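Local coordinates for protein citryl-CoA lyase (Hydrogenobacter thermophilus, PDB 6HXP) that probably cleaves citryl-CoA into acetyl-CoA and oxaloacetate, and binds coenzyme A as a member of the citrate synthase family, at residues 36-39 / 40-44; 93-96 / 97-101. All coordinates share one frame; numbering follows the deposited sequence.

Overall arrangement
Both contacts are local, and they follow one another along the chain: contact 1 (36-39 with 40-44) ends helix 33-42, and contact 2 (93-96 with 97-101) is the loop that joins helix 84-93 to helix 101-116. Their centres lie 23 Å apart and their nearest atoms about 14 Å, so they do not touch. Helix 206-228 packs against side chains of both, and the second subunit of the four-chain assembly reaches both. Contact 1 sits about 18 Å from the centre of the chain, away from the known sites; contact 2, about 8 Å from it, borders bound coenzyme A. One thus finishes a helix packed against the second subunit, while the other shapes a turn beside the ligand.

Contact 1: 36-39 / 40-44; sequences AIYL and ILKGE
Tyr38 and Lys42, one turn apart, run side by side at the C-terminal end of helix 33-42, where Gly43 breaks the helix with a positive phi of 101°. Backbone i to i+4 bonds continue to the last turn: Lys42 N donates to Tyr38 O at 2.8 Å, and Gly43 N still reaches Leu39 O. Glycine suits this corner because a side chain at such backbone angles would jam against the carbonyl oxygen of Lys42.

Tyr38 has CG opposite the backbone N (chi1 -178°), and Lys42 also carries CG opposite its own N, which sends both chains the same way. The lysine bends at chi2 and chi4; its CB and CG lie obliquely along the phenol, CB 3.5 Å from Tyr38 CE1, and the end then turns so that Lys42 NZ donates to Tyr38 OH over 3.0 Å. The ammonium also bonds to Met199 O, so the long aliphatic part of the lysine can run beside the ring while its NZ finds two oxygen acceptors. At the ring edge, in its plane, Glu44 O comes 3.3 Å from Tyr38 CD1. Leu39 CA also approaches this oxygen in a C-H...O contact, and Leu39 CD1 lies 3.5 Å from Glu44 C. The carboxylate of Glu44 leaves for Arg250 of the third subunit in a salt bridge.

Ile37 and Leu41 form the apolar flank, facing helix 206-228 and the second subunit, where branched aliphatic residues fit. Ile40, also against the second subunit, places CG2 in the tight slot between its N and carbonyl carbon, 3.4 Å from Ile37 O. On the flank facing helix 206-228, Ile37 CG2 meets Leu41 CD1 at 3.8 Å.

Contact 2: 93-96 / 97-101; sequences LAFG and SAHGG
Phe95 turns its ring edge to one face of the His99 imidazole, a T-shaped pair with centroids 5.1 Å apart and planes at 73°. With CG anti to the backbone N (chi1 -171°), the imidazole swings back toward Phe95, whose CD1 sits over its face near the rim, 3.7 Å from His99 CD2. Ala94 O approaches the imidazole edge, while His99 NE2 bonds to Ser70 OG. Were His99 replaced by an alanine, the Phe95 edge would probably lose its aromatic face and Ser70 OG this partner.

An inverse gamma turn centred on Phe95 leads into a type I turn from Gly96 to His99. The chain is tight here: a side chain on Gly101 would run into Ser97 CA, and Gly100 has backbone angles that exclude one.

Within the loop the outer side is looser: Ser97 is exposed and touches coenzyme A, and Ala98 barely meets 93-96, packing instead on Pro231 of the fourth subunit.

Gly96 O accepts His99 N at 3.1 Å and Gly101 N at 2.9 Å from opposite faces of its carbonyl plane. His99 O, buried with no hydrogen-bond partner, meets Phe95 CA at 3.1 Å: one carbonyl is doubly bonded, the other left to weak C-H contact, at best partial compensation.

Contact 1: 36-39 / 40-44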
ATOM      1  N   ALA A  36      17.479  -3.092  20.280  1.00 18.09           N
ATOM      2  CA  ALA A  36      16.622  -1.896  20.170  1.00 18.08           C
ATOM      3  C   ALA A  36      15.206  -2.253  19.705  1.00 19.63           C
ATOM      4  O   ALA A  36      14.220  -1.634  20.138  1.00 19.06           O
ATOM      5  CB  ALA A  36      17.253  -0.870  19.234  1.00 19.04           C
ATOM      6  N   ILE A  37      15.094  -3.265  18.833  1.00 17.91           N
ATOM      7  CA  ILE A  37      13.783  -3.745  18.419  1.00 17.29           C
ATOM      8  C   ILE A  37      13.022  -4.330  19.604  1.00 19.44           C
ATOM      9  O   ILE A  37      11.848  -4.045  19.811  1.00 18.98           O
ATOM     10  CB  ILE A  37      13.963  -4.787  17.304  1.00 18.25           C
ATOM     11  CG1 ILE A  37      14.417  -4.068  16.016  1.00 18.23           C
ATOM     12  CG2 ILE A  37      12.673  -5.563  17.059  1.00 19.11           C
ATOM     13  CD1 ILE A  37      15.021  -4.987  14.970  1.00 19.20           C
ATOM     14  N   TYR A  38      13.707  -5.152  20.387  1.00 17.52           N
ATOM     15  CA  TYR A  38      13.066  -5.719  21.565  1.00 17.88           C
ATOM     16  C   TYR A  38      12.577  -4.545  22.448  1.00 19.57           C
ATOM     17  O   TYR A  38      11.440  -4.559  22.924  1.00 19.35           O
ATOM     18  CB  TYR A  38      14.026  -6.616  22.340  1.00 18.47           C
ATOM     19  CG  TYR A  38      13.356  -7.256  23.543  1.00 19.18           C
ATOM     20  CD1 TYR A  38      13.188  -6.550  24.738  1.00 20.83           C
ATOM     21  CD2 TYR A  38      12.921  -8.571  23.506  1.00 21.02           C
ATOM     22  CE1 TYR A  38      12.562  -7.128  25.836  1.00 22.15           C
ATOM     23  CE2 TYR A  38      12.270  -9.150  24.601  1.00 21.49           C
ATOM     24  CZ  TYR A  38      12.108  -8.427  25.770  1.00 22.72           C
ATOM     25  OH  TYR A  38      11.456  -8.980  26.872  1.00 25.23           O
ATOM     26  N   LEU A  39      13.457  -3.592  22.718  1.00 17.77           N
ATOM     27  CA  LEU A  39      13.073  -2.470  23.578  1.00 17.51           C
ATOM     28  C   LEU A  39      11.845  -1.740  23.048  1.00 19.00           C
ATOM     29  O   LEU A  39      10.918  -1.448  23.825  1.00 19.84           O
ATOM     30  CB  LEU A  39      14.258  -1.500  23.678  1.00 18.42           C
ATOM     31  CG  LEU A  39      13.952  -0.155  24.345  1.00 20.70           C
ATOM     32  CD1 LEU A  39      13.561  -0.329  25.782  1.00 20.82           C
ATOM     33  CD2 LEU A  39      15.129   0.798  24.177  1.00 20.59           C
ATOM     34  N   ILE A  40      11.841  -1.366  21.747  1.00 18.09           N
ATOM     35  CA  ILE A  40      10.740  -0.552  21.283  1.00 18.31           C
ATOM     36  C   ILE A  40       9.436  -1.311  21.327  1.00 18.93           C
ATOM     37  O   ILE A  40       8.388  -0.718  21.569  1.00 20.48           O
ATOM     38  CB  ILE A  40      11.018   0.091  19.934  1.00 19.61           C
ATOM     39  CG1 ILE A  40      10.040   1.312  19.753  1.00 20.21           C
ATOM     40  CG2 ILE A  40      10.956  -0.891  18.776  1.00 19.67           C
ATOM     41  CD1 ILE A  40      10.464   2.167  18.583  1.00 20.50           C
ATOM     42  N   LEU A  41       9.489  -2.624  21.065  1.00 18.32           N
ATOM     43  CA  LEU A  41       8.267  -3.440  21.062  1.00 18.51           C
ATOM     44  C   LEU A  41       7.784  -3.805  22.453  1.00 21.69           C
ATOM     45  O   LEU A  41       6.579  -3.792  22.715  1.00 22.51           O
ATOM     46  CB  LEU A  41       8.455  -4.696  20.242  1.00 19.20           C
ATOM     47  CG  LEU A  41       8.778  -4.501  18.765  1.00 20.50           C
ATOM     48  CD1 LEU A  41       8.979  -5.837  18.083  1.00 22.07           C
ATOM     49  CD2 LEU A  41       7.694  -3.661  18.084  1.00 21.32           C
ATOM     50  N   LYS A  42       8.712  -4.230  23.328  1.00 20.07           N
ATOM     51  CA  LYS A  42       8.327  -4.679  24.676  1.00 20.07           C
ATOM     52  C   LYS A  42       8.145  -3.526  25.650  1.00 21.98           C
ATOM     53  O   LYS A  42       7.354  -3.630  26.594  1.00 23.39           O
ATOM     54  CB  LYS A  42       9.436  -5.599  25.238  1.00 20.36           C
ATOM     55  CG  LYS A  42       9.057  -6.316  26.574  1.00 23.78           C
ATOM     56  CD  LYS A  42       8.148  -7.566  26.292  1.00 27.06           C
ATOM     57  CE  LYS A  42       7.619  -8.345  27.434  1.00 36.98           C
ATOM     58  NZ  LYS A  42       8.717  -9.017  28.167  1.00 41.62           N
ATOM     59  N   GLY A  43       8.954  -2.498  25.503  1.00 20.15           N
ATOM     60  CA  GLY A  43       8.945  -1.333  26.385  1.00 21.24           C
ATOM     61  C   GLY A  43      10.061  -1.349  27.413  1.00 22.87           C
ATOM     62  O   GLY A  43      10.198  -0.382  28.177  1.00 22.42           O
ATOM     63  N   GLU A  44      10.843  -2.400  27.462  1.00 20.98           N
ATOM     64  CA  GLU A  44      11.956  -2.553  28.405  1.00 20.80           C
ATOM     65  C   GLU A  44      13.122  -3.224  27.728  1.00 21.91           C
ATOM     66  O   GLU A  44      12.963  -3.873  26.685  1.00 20.77           O
ATOM     67  CB  GLU A  44      11.525  -3.386  29.613  1.00 23.94           C
ATOM     68  CG  GLU A  44      10.320  -2.831  30.372  1.00 25.09           C
ATOM     69  CD  GLU A  44      10.526  -1.464  31.015  1.00 25.91           C
ATOM     70  OE1 GLU A  44      11.689  -1.065  31.230  1.00 26.52           O
ATOM     71  OE2 GLU A  44       9.516  -0.812  31.350  1.00 27.10           O
TER

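Contact 2: 93-96 / 97-101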
ATOM      1  N   LEU A  93       2.181  -5.718   2.286  1.00 16.74           N
ATOM      2  CA  LEU A  93       0.750  -5.952   2.168  1.00 16.70           C
ATOM      3  C   LEU A  93       0.426  -7.396   1.984  1.00 18.14           C
ATOM      4  O   LEU A  93      -0.637  -7.821   2.401  1.00 18.16           O
ATOM      5  CB  LEU A  93       0.163  -5.186   0.984  1.00 16.82           C
ATOM      6  CG  LEU A  93       0.154  -3.666   1.120  1.00 16.70           C
ATOM      7  CD1 LEU A  93      -0.413  -3.035  -0.177  1.00 17.42           C
ATOM      8  CD2 LEU A  93      -0.637  -3.222   2.342  1.00 17.28           C
ATOM      9  N   ALA A  94       1.300  -8.171   1.343  1.00 16.98           N
ATOM     10  CA  ALA A  94       0.992  -9.574   1.072  1.00 17.50           C
ATOM     11  C   ALA A  94       1.048 -10.456   2.291  1.00 19.62           C
ATOM     12  O   ALA A  94       0.621 -11.613   2.207  1.00 19.47           O
ATOM     13  CB  ALA A  94       1.971 -10.136   0.031  1.00 18.39           C
ATOM     14  N   PHE A  95       1.553  -9.960   3.436  1.00 17.98           N
ATOM     15  CA  PHE A  95       1.651 -10.776   4.655  1.00 18.15           C
ATOM     16  C   PHE A  95       0.299 -10.902   5.359  1.00 20.46           C
ATOM     17  O   PHE A  95       0.114 -10.379   6.493  1.00 20.39           O
ATOM     18  CB  PHE A  95       2.706 -10.214   5.602  1.00 18.68           C
ATOM     19  CG  PHE A  95       4.101 -10.052   5.052  1.00 19.80           C
ATOM     20  CD1 PHE A  95       4.645 -11.003   4.217  1.00 21.58           C
ATOM     21  CD2 PHE A  95       4.902  -9.001   5.472  1.00 21.98           C
ATOM     22  CE1 PHE A  95       5.972 -10.867   3.760  1.00 23.40           C
ATOM     23  CE2 PHE A  95       6.212  -8.881   5.051  1.00 23.93           C
ATOM     24  CZ  PHE A  95       6.732  -9.802   4.205  1.00 21.78           C
ATOM     25  N   GLY A  96      -0.614 -11.594   4.725  1.00 19.20           N
ATOM     26  CA  GLY A  96      -1.949 -11.782   5.227  1.00 18.72           C
ATOM     27  C   GLY A  96      -2.121 -13.049   6.014  1.00 20.33           C
ATOM     28  O   GLY A  96      -1.151 -13.601   6.552  1.00 21.19           O
ATOM     29  N   SER A  97      -3.367 -13.501   6.088  1.00 20.89           N
ATOM     30  CA  SER A  97      -3.705 -14.690   6.857  1.00 22.96           C
ATOM     31  C   SER A  97      -2.969 -15.946   6.447  1.00 26.65           C
ATOM     32  O   SER A  97      -2.661 -16.792   7.313  1.00 26.98           O
ATOM     33  CB  SER A  97      -5.199 -14.946   6.848  1.00 25.45           C
ATOM     34  OG  SER A  97      -5.672 -15.180   5.521  1.00 26.49           O
ATOM     35  N   ALA A  98      -2.609 -16.048   5.158  1.00 22.86           N
ATOM     36  CA  ALA A  98      -1.911 -17.216   4.632  1.00 23.87           C
ATOM     37  C   ALA A  98      -0.395 -17.010   4.500  1.00 26.16           C
ATOM     38  O   ALA A  98       0.325 -17.903   4.027  1.00 26.88           O
ATOM     39  CB  ALA A  98      -2.485 -17.557   3.267  1.00 25.70           C
ATOM     40  N   HIS A  99       0.114 -15.847   4.900  1.00 22.59           N
ATOM     41  CA  HIS A  99       1.498 -15.467   4.729  1.00 21.47           C
ATOM     42  C   HIS A  99       1.934 -14.573   5.893  1.00 23.08           C
ATOM     43  O   HIS A  99       2.520 -13.510   5.720  1.00 22.26           O
ATOM     44  CB  HIS A  99       1.655 -14.808   3.346  1.00 20.66           C
ATOM     45  CG  HIS A  99       3.052 -14.512   2.872  1.00 21.62           C
ATOM     46  ND1 HIS A  99       4.140 -15.301   3.249  1.00 23.94           N
ATOM     47  CD2 HIS A  99       3.472 -13.630   1.943  1.00 23.38           C
ATOM     48  CE1 HIS A  99       5.175 -14.831   2.550  1.00 23.82           C
ATOM     49  NE2 HIS A  99       4.832 -13.815   1.785  1.00 23.54           N
ATOM     50  N   GLY A 100       1.714 -15.076   7.108  1.00 24.05           N
ATOM     51  CA  GLY A 100       2.139 -14.361   8.323  1.00 23.11           C
ATOM     52  C   GLY A 100       1.159 -14.429   9.465  1.00 27.05           C
ATOM     53  O   GLY A 100       1.562 -14.412  10.639  1.00 24.69           O
ATOM     54  N   GLY A 101      -0.122 -14.555   9.143  1.00 23.50           N
ATOM     55  CA  GLY A 101      -1.152 -14.665  10.177  1.00 25.28           C
ATOM     56  C   GLY A 101      -1.005 -15.850  11.096  1.00 26.49           C
ATOM     57  O   GLY A 101      -1.427 -15.800  12.252  1.00 26.40           O
TER